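Local coordinates for DegV domain-containing protein spr0652 (PDB 6CNG), which binds long-chain fatty acids, here linoleic acid, and probably presents them to a kinase partner for phosphorylation in fatty acid metabolism, at residues A55-V60 and M71-A76; R93-A98 and T131-I136; F102-T107 and E150-L155; E265-R268 and Q273-I276. One frame throughout, in Å; residues are numbered along the deposited sequence.

Contact 1: residues A55-V60 and M71-A76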
loop_
_atom_site.group_PDB
_atom_site.type_symbol
_atom_site.label_atom_id
_atom_site.label_comp_id
_atom_site.label_asym_id
_atom_site.label_seq_id
_atom_site.Cartn_x
_atom_site.Cartn_y
_atom_site.Cartn_z
ATOM N N ALA A 55 16.059 11.867 -13.179
ATOM C CA ALA A 55 17.315 12.201 -13.886
ATOM C C ALA A 55 18.468 11.468 -13.195
ATOM O O ALA A 55 18.351 10.260 -12.966
ATOM C CB ALA A 55 17.449 13.709 -14.040
ATOM N N ASP A 56 19.578 12.136 -12.850
ATOM C CA ASP A 56 20.694 11.485 -12.156
ATOM C C ASP A 56 20.643 11.660 -10.630
ATOM O O ASP A 56 21.660 11.465 -9.962
ATOM C CB ASP A 56 22.067 11.876 -12.735
ATOM C CG ASP A 56 22.266 13.384 -12.878
ATOM O OD1 ASP A 56 21.290 14.146 -12.697
ATOM O OD2 ASP A 56 23.415 13.806 -13.186
ATOM N N GLN A 57 19.470 11.967 -10.070
ATOM C CA GLN A 57 19.256 12.043 -8.629
ATOM C C GLN A 57 18.393 10.872 -8.149
ATOM O O GLN A 57 17.436 10.463 -8.809
ATOM C CB GLN A 57 18.565 13.359 -8.258
ATOM C CG GLN A 57 18.351 13.551 -6.778
ATOM C CD GLN A 57 18.036 14.993 -6.405
ATOM O OE1 GLN A 57 17.555 15.789 -7.232
ATOM N NE2 GLN A 57 18.312 15.341 -5.143
ATOM N N VAL A 58 18.724 10.338 -6.989
ATOM C CA VAL A 58 17.994 9.213 -6.426
ATOM C C VAL A 58 17.345 9.631 -5.117
ATOM O O VAL A 58 17.972 10.277 -4.271
ATOM C CB VAL A 58 18.895 7.988 -6.219
ATOM C CG1 VAL A 58 18.140 6.938 -5.484
ATOM C CG2 VAL A 58 19.373 7.460 -7.537
ATOM N N PHE A 59 16.088 9.261 -4.958
ATOM C CA PHE A 59 15.345 9.525 -3.749
ATOM C C PHE A 59 15.035 8.185 -3.111
ATOM O O PHE A 59 14.530 7.267 -3.771
ATOM C CB PHE A 59 14.065 10.278 -4.079
ATOM C CG PHE A 59 14.298 11.615 -4.715
ATOM C CD1 PHE A 59 14.433 11.734 -6.086
ATOM C CD2 PHE A 59 14.371 12.767 -3.943
ATOM C CE1 PHE A 59 14.638 12.962 -6.661
ATOM C CE2 PHE A 59 14.579 14.008 -4.524
ATOM C CZ PHE A 59 14.707 14.108 -5.876
ATOM N N VAL A 60 15.379 8.059 -1.849
ATOM C CA VAL A 60 15.097 6.848 -1.103
ATOM C C VAL A 60 13.862 7.105 -0.261
ATOM O O VAL A 60 13.775 8.123 0.433
ATOM C CB VAL A 60 16.295 6.433 -0.248
ATOM C CG1 VAL A 60 15.945 5.193 0.529
ATOM C CG2 VAL A 60 17.474 6.186 -1.138
ATOM N N MET A 71 8.379 15.046 -5.572
ATOM C CA MET A 71 7.327 15.178 -6.561
ATOM C C MET A 71 7.552 16.401 -7.442
ATOM O O MET A 71 7.400 16.331 -8.666
ATOM C CB MET A 71 5.979 15.242 -5.845
ATOM C CG MET A 71 5.615 13.935 -5.143
ATOM S SD MET A 71 5.206 12.532 -6.214
ATOM C CE MET A 71 3.600 13.020 -6.805
ATOM N N GLU A 72 7.896 17.545 -6.827
ATOM C CA GLU A 72 8.160 18.763 -7.592
ATOM C C GLU A 72 9.230 18.516 -8.636
ATOM O O GLU A 72 9.100 18.930 -9.792
ATOM C CB GLU A 72 8.616 19.869 -6.632
ATOM C CG GLU A 72 8.868 21.241 -7.274
ATOM C CD GLU A 72 9.044 22.363 -6.264
ATOM O OE1 GLU A 72 9.259 23.513 -6.700
ATOM O OE2 GLU A 72 8.958 22.108 -5.044
ATOM N N THR A 73 10.284 17.817 -8.244
ATOM C CA THR A 73 11.372 17.508 -9.155
ATOM C C THR A 73 10.907 16.584 -10.252
ATOM O O THR A 73 11.236 16.795 -11.423
ATOM C CB THR A 73 12.516 16.883 -8.375
ATOM O OG1 THR A 73 12.930 17.798 -7.364
ATOM C CG2 THR A 73 13.677 16.579 -9.260
ATOM N N MET A 74 10.105 15.586 -9.898
ATOM C CA MET A 74 9.622 14.648 -10.887
ATOM C C MET A 74 8.781 15.360 -11.920
ATOM O O MET A 74 8.939 15.156 -13.119
ATOM C CB MET A 74 8.840 13.576 -10.144
ATOM C CG MET A 74 8.209 12.493 -10.996
ATOM S SD MET A 74 6.614 12.944 -11.596
ATOM C CE MET A 74 5.691 13.156 -10.114
ATOM N N TYR A 75 7.884 16.213 -11.479
ATOM C CA TYR A 75 7.008 16.834 -12.432
ATOM C C TYR A 75 7.739 17.863 -13.255
ATOM O O TYR A 75 7.300 18.186 -14.356
ATOM C CB TYR A 75 5.871 17.483 -11.690
ATOM C CG TYR A 75 4.737 16.556 -11.296
ATOM C CD1 TYR A 75 3.983 15.903 -12.253
ATOM C CD2 TYR A 75 4.392 16.381 -9.971
ATOM C CE1 TYR A 75 2.918 15.091 -11.894
ATOM C CE2 TYR A 75 3.317 15.560 -9.601
ATOM C CZ TYR A 75 2.592 14.928 -10.562
ATOM O OH TYR A 75 1.534 14.111 -10.205
ATOM N N ALA A 76 8.834 18.398 -12.742
ATOM C CA ALA A 76 9.642 19.375 -13.457
ATOM C C ALA A 76 10.526 18.755 -14.518
ATOM O O ALA A 76 11.086 19.475 -15.343
ATOM C CB ALA A 76 10.556 20.081 -12.470
#
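T73, on helix 67-76, meets F59 and Q57 of strand 57-60, and its short side chain accounts for most of the contact, which buries 72 Å². Its CB already lies 4.3 Å from F59 CZ, so the branch point itself faces the far end of the ring. Beyond CB the two branches part. OG1 turns back along the helix and hydrogen-bonds the backbone O of Q69, four residues earlier, so the polar branch is satisfied within its own helix. That bond goes with a chi1 of -58°, which sets CG2 anti to the backbone N and carries the methyl out toward the strand. CG2 reaches F59 CZ at 4.3 Å, approaching the ring obliquely, and stands 4.4 Å from Q57 OE1. The strand is the second arm of a beta hairpin: it runs antiparallel to strand 43-54, F59 pairs through its backbone with I52, and just A55 and D56 join the arms. V54 of the first arm also touches both F59 and T73. Q57, nearly extended with chi1 -178°, brings its amide oxygen, OE1, to the methyl at the exposed margin, whereas F59 is buried.

Contact 2: residues R93-A98 and T131-I136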
loop_
_atom_site.group_PDB
_atom_site.type_symbol
_atom_site.label_atom_id
_atom_site.label_comp_id
_atom_site.label_asym_id
_atom_site.label_seq_id
_atom_site.Cartn_x
_atom_site.Cartn_y
_atom_site.Cartn_z
ATOM N N ARG A 93 19.085 -7.228 6.055
ATOM C CA ARG A 93 19.390 -6.295 7.129
ATOM C C ARG A 93 18.218 -6.149 8.076
ATOM O O ARG A 93 18.394 -6.070 9.296
ATOM C CB ARG A 93 19.667 -4.914 6.544
ATOM C CG ARG A 93 20.993 -4.717 5.876
ATOM C CD ARG A 93 21.396 -3.230 5.924
ATOM N NE ARG A 93 20.261 -2.291 5.979
ATOM C CZ ARG A 93 19.824 -1.670 7.078
ATOM N NH1 ARG A 93 20.400 -1.867 8.266
ATOM N NH2 ARG A 93 18.794 -0.837 6.988
ATOM N N ALA A 94 17.029 -6.025 7.524
ATOM C CA ALA A 94 15.841 -5.763 8.316
ATOM C C ALA A 94 15.465 -6.934 9.211
ATOM O O ALA A 94 14.782 -6.737 10.215
ATOM C CB ALA A 94 14.696 -5.422 7.379
ATOM N N PHE A 95 15.906 -8.134 8.883
ATOM C CA PHE A 95 15.553 -9.291 9.671
ATOM C C PHE A 95 16.249 -9.328 11.027
ATOM O O PHE A 95 15.757 -10.002 11.933
ATOM C CB PHE A 95 15.926 -10.549 8.905
ATOM C CG PHE A 95 15.113 -10.794 7.679
ATOM C CD1 PHE A 95 13.859 -10.258 7.523
ATOM C CD2 PHE A 95 15.603 -11.593 6.696
ATOM C CE1 PHE A 95 13.141 -10.516 6.419
ATOM C CE2 PHE A 95 14.888 -11.844 5.592
ATOM C CZ PHE A 95 13.652 -11.314 5.452
ATOM N N GLU A 96 17.364 -8.626 11.195
ATOM C CA GLU A 96 18.225 -8.858 12.347
ATOM C C GLU A 96 17.544 -8.530 13.673
ATOM O O GLU A 96 16.807 -7.554 13.794
ATOM C CB GLU A 96 19.499 -8.039 12.221
ATOM C CG GLU A 96 20.529 -8.487 13.249
ATOM C CD GLU A 96 21.543 -7.427 13.596
ATOM O OE1 GLU A 96 22.535 -7.776 14.261
ATOM O OE2 GLU A 96 21.346 -6.242 13.235
ATOM N N GLY A 97 17.809 -9.358 14.683
ATOM C CA GLY A 97 17.297 -9.113 16.022
ATOM C C GLY A 97 15.873 -9.558 16.284
ATOM O O GLY A 97 15.261 -9.088 17.247
ATOM N N ALA A 98 15.317 -10.435 15.453
ATOM C CA ALA A 98 13.951 -10.897 15.638
ATOM C C ALA A 98 13.874 -12.386 15.359
ATOM O O ALA A 98 14.559 -12.892 14.468
ATOM C CB ALA A 98 12.975 -10.186 14.707
ATOM N N THR A 131 14.696 -19.266 13.322
ATOM C CA THR A 131 13.917 -18.086 12.975
ATOM C C THR A 131 12.721 -18.512 12.138
ATOM O O THR A 131 12.812 -19.443 11.331
ATOM C CB THR A 131 14.775 -17.092 12.175
ATOM O OG1 THR A 131 15.933 -16.717 12.940
ATOM C CG2 THR A 131 13.980 -15.833 11.805
ATOM N N LYS A 132 11.595 -17.833 12.344
ATOM C CA LYS A 132 10.392 -18.063 11.560
ATOM C C LYS A 132 10.053 -16.807 10.771
ATOM O O LYS A 132 10.063 -15.699 11.323
ATOM C CB LYS A 132 9.211 -18.444 12.447
ATOM C CG LYS A 132 9.416 -19.745 13.187
ATOM C CD LYS A 132 8.286 -19.970 14.186
ATOM C CE LYS A 132 8.257 -21.392 14.716
ATOM N NZ LYS A 132 7.246 -21.521 15.776
ATOM N N ILE A 133 9.736 -16.984 9.490
ATOM C CA ILE A 133 9.503 -15.868 8.578
ATOM C C ILE A 133 8.336 -16.229 7.670
ATOM O O ILE A 133 8.304 -17.313 7.084
ATOM C CB ILE A 133 10.759 -15.528 7.740
ATOM C CG1 ILE A 133 11.964 -15.172 8.623
ATOM C CG2 ILE A 133 10.477 -14.373 6.845
ATOM C CD1 ILE A 133 13.293 -15.327 7.935
ATOM N N HIS A 134 7.374 -15.321 7.562
ATOM C CA HIS A 134 6.241 -15.474 6.664
ATOM C C HIS A 134 6.161 -14.255 5.762
ATOM O O HIS A 134 5.953 -13.132 6.240
ATOM C CB HIS A 134 4.951 -15.618 7.461
ATOM C CG HIS A 134 3.730 -15.805 6.613
ATOM N ND1 HIS A 134 3.464 -16.979 5.949
ATOM C CD2 HIS A 134 2.694 -14.977 6.353
ATOM C CE1 HIS A 134 2.320 -16.860 5.305
ATOM N NE2 HIS A 134 1.830 -15.656 5.537
ATOM N N VAL A 135 6.289 -14.492 4.460
ATOM C CA VAL A 135 6.244 -13.445 3.446
ATOM C C VAL A 135 4.844 -13.396 2.865
ATOM O O VAL A 135 4.316 -14.406 2.388
ATOM C CB VAL A 135 7.262 -13.706 2.323
ATOM C CG1 VAL A 135 7.272 -12.544 1.369
ATOM C CG2 VAL A 135 8.649 -13.966 2.875
ATOM N N ILE A 136 4.272 -12.211 2.878
ATOM C CA ILE A 136 2.927 -11.973 2.407
ATOM C C ILE A 136 3.067 -11.083 1.202
ATOM O O ILE A 136 3.538 -9.956 1.307
ATOM C CB ILE A 136 2.085 -11.292 3.497
ATOM C CG1 ILE A 136 2.037 -12.215 4.721
ATOM C CG2 ILE A 136 0.752 -10.966 2.965
ATOM C CD1 ILE A 136 1.505 -11.575 5.974
#
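One face of the F95 ring receives I133 CD1, which stands over the CD2-CE2 side rather than the ring centre: F95 CE2 is 4.5 Å from I133 CD1, and F95 CD2 is 4.6 Å from the same methyl. The ring of Y124, from helix 113-127, adds an edge-to-face pairing with F95. I133 reaches across because its chain is stretched at chi2 (159°), which carries CD1 well beyond the backbone of strand 132-137; F95 CA and I133 CA are 9.0 Å apart. Both residues also touch I101 of strand 100-105 and side chains of helix 113-127, A120 for F95 and L125 for I133. Strands 100-105 and 132-137 are parallel neighbours with that helix between them in the chain, a beta-alpha-beta crossover, and F95 lies in the last part of helix 88-95 just ahead of it. A type II turn from F95 to A98, with G97 at a positive phi of 82°, then leads the chain toward strand 100-105. At the end of the turn A98 O meets T131 CG2 at 4.0 Å. The threonine methyl is turned to this carbonyl, while T131 OG1 makes a weak hydrogen bond to H128 O.

Contact 3: residues F102-T107 and E150-L155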
loop_
_atom_site.group_PDB
_atom_site.type_symbol
_atom_site.label_atom_id
_atom_site.label_comp_id
_atom_site.label_asym_id
_atom_site.label_seq_id
_atom_site.Cartn_x
_atom_site.Cartn_y
_atom_site.Cartn_z
ATOM N N PHE A 102 7.258 -11.301 10.017
ATOM C CA PHE A 102 6.300 -11.186 8.929
ATOM C C PHE A 102 6.737 -10.070 8.007
ATOM O O PHE A 102 7.167 -9.007 8.451
ATOM C CB PHE A 102 4.893 -10.890 9.442
ATOM C CG PHE A 102 4.367 -11.981 10.255
ATOM C CD1 PHE A 102 4.720 -12.110 11.574
ATOM C CD2 PHE A 102 3.585 -12.946 9.684
ATOM C CE1 PHE A 102 4.266 -13.175 12.315
ATOM C CE2 PHE A 102 3.128 -14.000 10.419
ATOM C CZ PHE A 102 3.469 -14.113 11.728
ATOM N N LEU A 103 6.583 -10.312 6.725
ATOM C CA LEU A 103 7.049 -9.392 5.714
ATOM C C LEU A 103 5.919 -9.242 4.719
ATOM O O LEU A 103 5.542 -10.204 4.059
ATOM C CB LEU A 103 8.320 -9.947 5.069
ATOM C CG LEU A 103 9.145 -9.040 4.177
ATOM C CD1 LEU A 103 10.323 -9.818 3.649
ATOM C CD2 LEU A 103 8.343 -8.436 3.043
ATOM N N VAL A 104 5.373 -8.042 4.623
ATOM C CA VAL A 104 4.325 -7.730 3.671
ATOM C C VAL A 104 4.944 -6.871 2.591
ATOM O O VAL A 104 5.498 -5.809 2.877
ATOM C CB VAL A 104 3.171 -6.982 4.347
ATOM C CG1 VAL A 104 2.000 -6.825 3.402
ATOM C CG2 VAL A 104 2.764 -7.694 5.592
ATOM N N THR A 105 4.820 -7.309 1.354
ATOM C CA THR A 105 5.244 -6.536 0.214
ATOM C C THR A 105 4.058 -6.003 -0.572
ATOM O O THR A 105 2.944 -6.516 -0.532
ATOM C CB THR A 105 6.118 -7.356 -0.732
ATOM O OG1 THR A 105 5.305 -8.280 -1.458
ATOM C CG2 THR A 105 7.164 -8.080 0.027
ATOM N N ILE A 106 4.335 -4.936 -1.289
ATOM C CA ILE A 106 3.463 -4.495 -2.338
ATOM C C ILE A 106 3.316 -5.613 -3.372
ATOM O O ILE A 106 4.129 -6.551 -3.452
ATOM C CB ILE A 106 4.153 -3.239 -2.908
ATOM C CG1 ILE A 106 3.141 -2.273 -3.529
ATOM C CG2 ILE A 106 5.323 -3.650 -3.849
ATOM C CD1 ILE A 106 3.734 -0.935 -4.010
ATOM N N THR A 107 2.236 -5.524 -4.153
ATOM C CA THR A 107 1.920 -6.523 -5.162
ATOM C C THR A 107 3.160 -7.039 -5.879
ATOM O O THR A 107 3.905 -6.276 -6.491
ATOM C CB THR A 107 0.956 -5.963 -6.199
ATOM O OG1 THR A 107 0.955 -6.837 -7.330
ATOM C CG2 THR A 107 1.332 -4.564 -6.621
ATOM N N GLU A 150 -1.484 -3.316 10.359
ATOM C CA GLU A 150 -2.227 -3.106 11.579
ATOM C C GLU A 150 -2.758 -4.418 12.136
ATOM O O GLU A 150 -2.720 -4.646 13.349
ATOM C CB GLU A 150 -3.381 -2.150 11.307
ATOM C CG GLU A 150 -4.368 -2.137 12.456
ATOM C CD GLU A 150 -5.455 -1.093 12.324
ATOM O OE1 GLU A 150 -6.179 -0.863 13.316
ATOM O OE2 GLU A 150 -5.564 -0.500 11.236
ATOM N N LYS A 151 -3.268 -5.287 11.271
ATOM C CA LYS A 151 -3.836 -6.528 11.747
ATOM C C LYS A 151 -2.768 -7.457 12.286
ATOM O O LYS A 151 -2.979 -8.130 13.294
ATOM C CB LYS A 151 -4.602 -7.202 10.629
ATOM C CG LYS A 151 -5.221 -8.515 11.056
ATOM C CD LYS A 151 -6.164 -8.409 12.238
ATOM C CE LYS A 151 -7.260 -7.423 12.006
ATOM N NZ LYS A 151 -8.446 -7.624 12.886
ATOM N N LEU A 152 -1.636 -7.549 11.625
ATOM C CA LEU A 152 -0.592 -8.373 12.188
ATOM C C LEU A 152 -0.280 -7.923 13.608
ATOM O O LEU A 152 -0.157 -8.749 14.521
ATOM C CB LEU A 152 0.637 -8.281 11.315
ATOM C CG LEU A 152 0.573 -8.925 9.950
ATOM C CD1 LEU A 152 1.752 -8.576 9.121
ATOM C CD2 LEU A 152 0.511 -10.427 10.120
ATOM N N ASN A 153 -0.188 -6.609 13.815
ATOM C CA ASN A 153 0.080 -6.079 15.137
ATOM C C ASN A 153 -1.026 -6.432 16.102
ATOM O O ASN A 153 -0.768 -6.842 17.230
ATOM C CB ASN A 153 0.231 -4.563 15.057
ATOM C CG ASN A 153 0.879 -3.980 16.301
ATOM O OD1 ASN A 153 1.990 -4.363 16.657
ATOM N ND2 ASN A 153 0.191 -3.053 16.958
ATOM N N ASP A 154 -2.269 -6.231 15.689
ATOM C CA ASP A 154 -3.403 -6.682 16.474
ATOM C C ASP A 154 -3.211 -8.132 16.915
ATOM O O ASP A 154 -3.268 -8.446 18.105
ATOM C CB ASP A 154 -4.668 -6.582 15.623
ATOM C CG ASP A 154 -5.215 -5.181 15.491
ATOM O OD1 ASP A 154 -4.644 -4.210 16.032
ATOM O OD2 ASP A 154 -6.259 -5.074 14.809
ATOM N N LEU A 155 -2.989 -9.031 15.949
ATOM C CA LEU A 155 -2.911 -10.459 16.239
ATOM C C LEU A 155 -1.811 -10.773 17.231
ATOM O O LEU A 155 -1.976 -11.670 18.058
ATOM C CB LEU A 155 -2.711 -11.281 14.967
ATOM C CG LEU A 155 -3.720 -11.056 13.847
ATOM C CD1 LEU A 155 -3.186 -11.543 12.566
ATOM C CD2 LEU A 155 -5.026 -11.706 14.146
#
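L152 of helix 143-157 carries this contact, losing 68 Å² to F102 and V104 of strand 100-105. Its two methyls divide the work. CD1 drops between the strand residues, 3.8 Å from V104 CG2 and 3.9 Å from F102 CB. CD2 lies over one face of the F102 ring, 4.0 Å from F102 CD2 and 4.2 Å from F102 CG, so it sits over the CG-CD2 side. F102 and L152 approach at a slant, whereas the V104 and L152 side chains run antiparallel, side by side. With CG1 anti to the backbone N (chi1 -172°), V104 CG2 lies beside that N and is the methyl that meets L152. F102 and V104 alternate with L103, which points away and touches A117 of helix 113-127; helices 143-157 and 162-174 cover the F102 face and helix 113-127 the other, an alpha/beta/alpha sandwich. F102 also stacks on the ring of F162, and L152 touches I25 and I169. The touching atoms are all carbon and the three residues buried: an apolar contact, consistent with packing and burial rather than polar bonds between the segments; polar side chains of the helix pair with others, N153 with T38 and A40, D154 with R248.

Contact 4: residues E265-R268 and Q273-I276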
loop_
_atom_site.group_PDB
_atom_site.type_symbol
_atom_site.label_atom_id
_atom_site.label_comp_id
_atom_site.label_asym_id
_atom_site.label_seq_id
_atom_site.Cartn_x
_atom_site.Cartn_y
_atom_site.Cartn_z
ATOM N N GLU A 265 -17.230 11.224 5.817
ATOM C CA GLU A 265 -18.514 11.598 6.390
ATOM C C GLU A 265 -19.641 10.767 5.792
ATOM O O GLU A 265 -20.446 10.212 6.531
ATOM C CB GLU A 265 -18.754 13.097 6.239
ATOM C CG GLU A 265 -17.977 13.956 7.240
ATOM C CD GLU A 265 -18.395 13.735 8.704
ATOM O OE1 GLU A 265 -17.540 13.906 9.610
ATOM O OE2 GLU A 265 -19.571 13.382 8.961
ATOM N N ARG A 266 -19.698 10.657 4.457
ATOM C CA ARG A 266 -20.754 9.883 3.801
ATOM C C ARG A 266 -20.775 8.452 4.299
ATOM O O ARG A 266 -21.843 7.876 4.523
ATOM C CB ARG A 266 -20.532 9.835 2.290
ATOM C CG ARG A 266 -21.457 10.663 1.474
ATOM C CD ARG A 266 -21.968 9.932 0.247
ATOM N NE ARG A 266 -23.210 9.215 0.532
ATOM C CZ ARG A 266 -24.042 8.761 -0.395
ATOM N NH1 ARG A 266 -23.756 8.954 -1.681
ATOM N NH2 ARG A 266 -25.160 8.125 -0.033
ATOM N N ILE A 267 -19.604 7.849 4.425
ATOM C CA ILE A 267 -19.527 6.487 4.910
ATOM C C ILE A 267 -19.976 6.403 6.347
ATOM O O ILE A 267 -20.660 5.448 6.738
ATOM C CB ILE A 267 -18.093 5.964 4.766
ATOM C CG1 ILE A 267 -17.749 5.899 3.295
ATOM C CG2 ILE A 267 -17.975 4.618 5.451
ATOM C CD1 ILE A 267 -16.236 5.647 3.000
ATOM N N ARG A 268 -19.601 7.393 7.160
ATOM C CA ARG A 268 -20.004 7.374 8.556
ATOM C C ARG A 268 -21.476 7.670 8.696
ATOM O O ARG A 268 -22.120 7.181 9.623
ATOM C CB ARG A 268 -19.219 8.380 9.374
ATOM C CG ARG A 268 -17.798 7.941 9.653
ATOM C CD ARG A 268 -17.093 8.816 10.697
ATOM N NE ARG A 268 -16.337 9.887 10.074
ATOM C CZ ARG A 268 -16.708 11.160 10.046
ATOM N NH1 ARG A 268 -17.838 11.556 10.627
ATOM N NH2 ARG A 268 -15.925 12.037 9.435
ATOM N N GLN A 273 -20.604 3.108 12.722
ATOM C CA GLN A 273 -19.501 2.545 13.486
ATOM C C GLN A 273 -18.184 2.494 12.716
ATOM O O GLN A 273 -17.201 1.966 13.240
ATOM C CB GLN A 273 -19.877 1.144 13.981
ATOM C CG GLN A 273 -20.341 1.110 15.454
ATOM C CD GLN A 273 -21.393 2.180 15.803
ATOM O OE1 GLN A 273 -21.082 3.208 16.420
ATOM N NE2 GLN A 273 -22.643 1.922 15.434
ATOM N N ALA A 274 -18.134 3.043 11.506
ATOM C CA ALA A 274 -16.944 2.911 10.677
ATOM C C ALA A 274 -15.722 3.467 11.387
ATOM O O ALA A 274 -15.781 4.514 12.036
ATOM C CB ALA A 274 -17.140 3.629 9.345
ATOM N N ASP A 275 -14.610 2.756 11.233
ATOM C CA ASP A 275 -13.346 3.085 11.850
ATOM C C ASP A 275 -12.459 3.456 10.669
ATOM O O ASP A 275 -11.918 2.590 9.986
ATOM C CB ASP A 275 -12.836 1.882 12.636
ATOM C CG ASP A 275 -11.429 2.083 13.207
ATOM O OD1 ASP A 275 -10.843 3.179 13.030
ATOM O OD2 ASP A 275 -10.913 1.130 13.839
ATOM N N ILE A 276 -12.343 4.738 10.416
ATOM C CA ILE A 276 -11.630 5.239 9.256
ATOM C C ILE A 276 -10.404 6.008 9.714
ATOM O O ILE A 276 -10.471 6.809 10.654
ATOM C CB ILE A 276 -12.554 6.154 8.431
ATOM C CG1 ILE A 276 -13.835 5.423 8.073
ATOM C CG2 ILE A 276 -11.841 6.658 7.175
ATOM C CD1 ILE A 276 -14.843 6.328 7.433
#
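I267 and R268 of helix 257-270 carry the contact with A274 and I276. E265 points away from the strand segment, and its carboxylate serves the helix itself: OE1 forms a salt bridge with the guanidinium of R268 one turn on, although the modelled separation is very short and its exact value is doubtful. R266 makes a cation-pi interaction with Y236. I267 is the buried member. With chi1 at -65° its CG2 lies anti to the backbone N, and this methyl meets A274 CB at 4.1 Å and I276 CD1 at the same 4.1 Å, so a single branch touches both residues. R268 contributes its aliphatic root: CG is 4.0 Å from I276 CD1 and 4.4 Å from A274 CB. Further out the chain bends at chi3 (-93°), folding the guanidinium back so that one face lies above E265 CA, 3.9 Å from the plane, while NE bonds S264 OG. I276 CD1 rests against both I267 CG2 and R268 CG, on the helix side. Helix 257-270 links strand 247-253 to strand 275-280, its parallel neighbour, in a beta-alpha-beta unit. Strand 275-280 forms an outer edge of its sheet within the chain. I267 also touches I249 and M251 of strand 247-253, L239 of helix 228-242 and Y244, which touches A274 as well.

Overall arrangement
Contacts 1, 2 and 3 reach one mixed sheet, whereas contact 4 belongs to the other, with its centre about 23 Å from that of contact 3, although their nearest atoms come within about 5 Å. Contacts 2 and 3 are directly joined: I136 N lies 2.7 Å from L103 O, and H134 O is 2.9 Å from L103 N, both probable hydrogen bonds between neighbouring parallel strands. Their segments alternate along the chain. Contact 1 stands apart, about 29 Å from contact 3 between centres. The bound linoleic acid touches T107 in the 102-107 segment and lies about 12 Å from the side chains of F59 and V104; contacts 2 and 4 are away from the annotated sites.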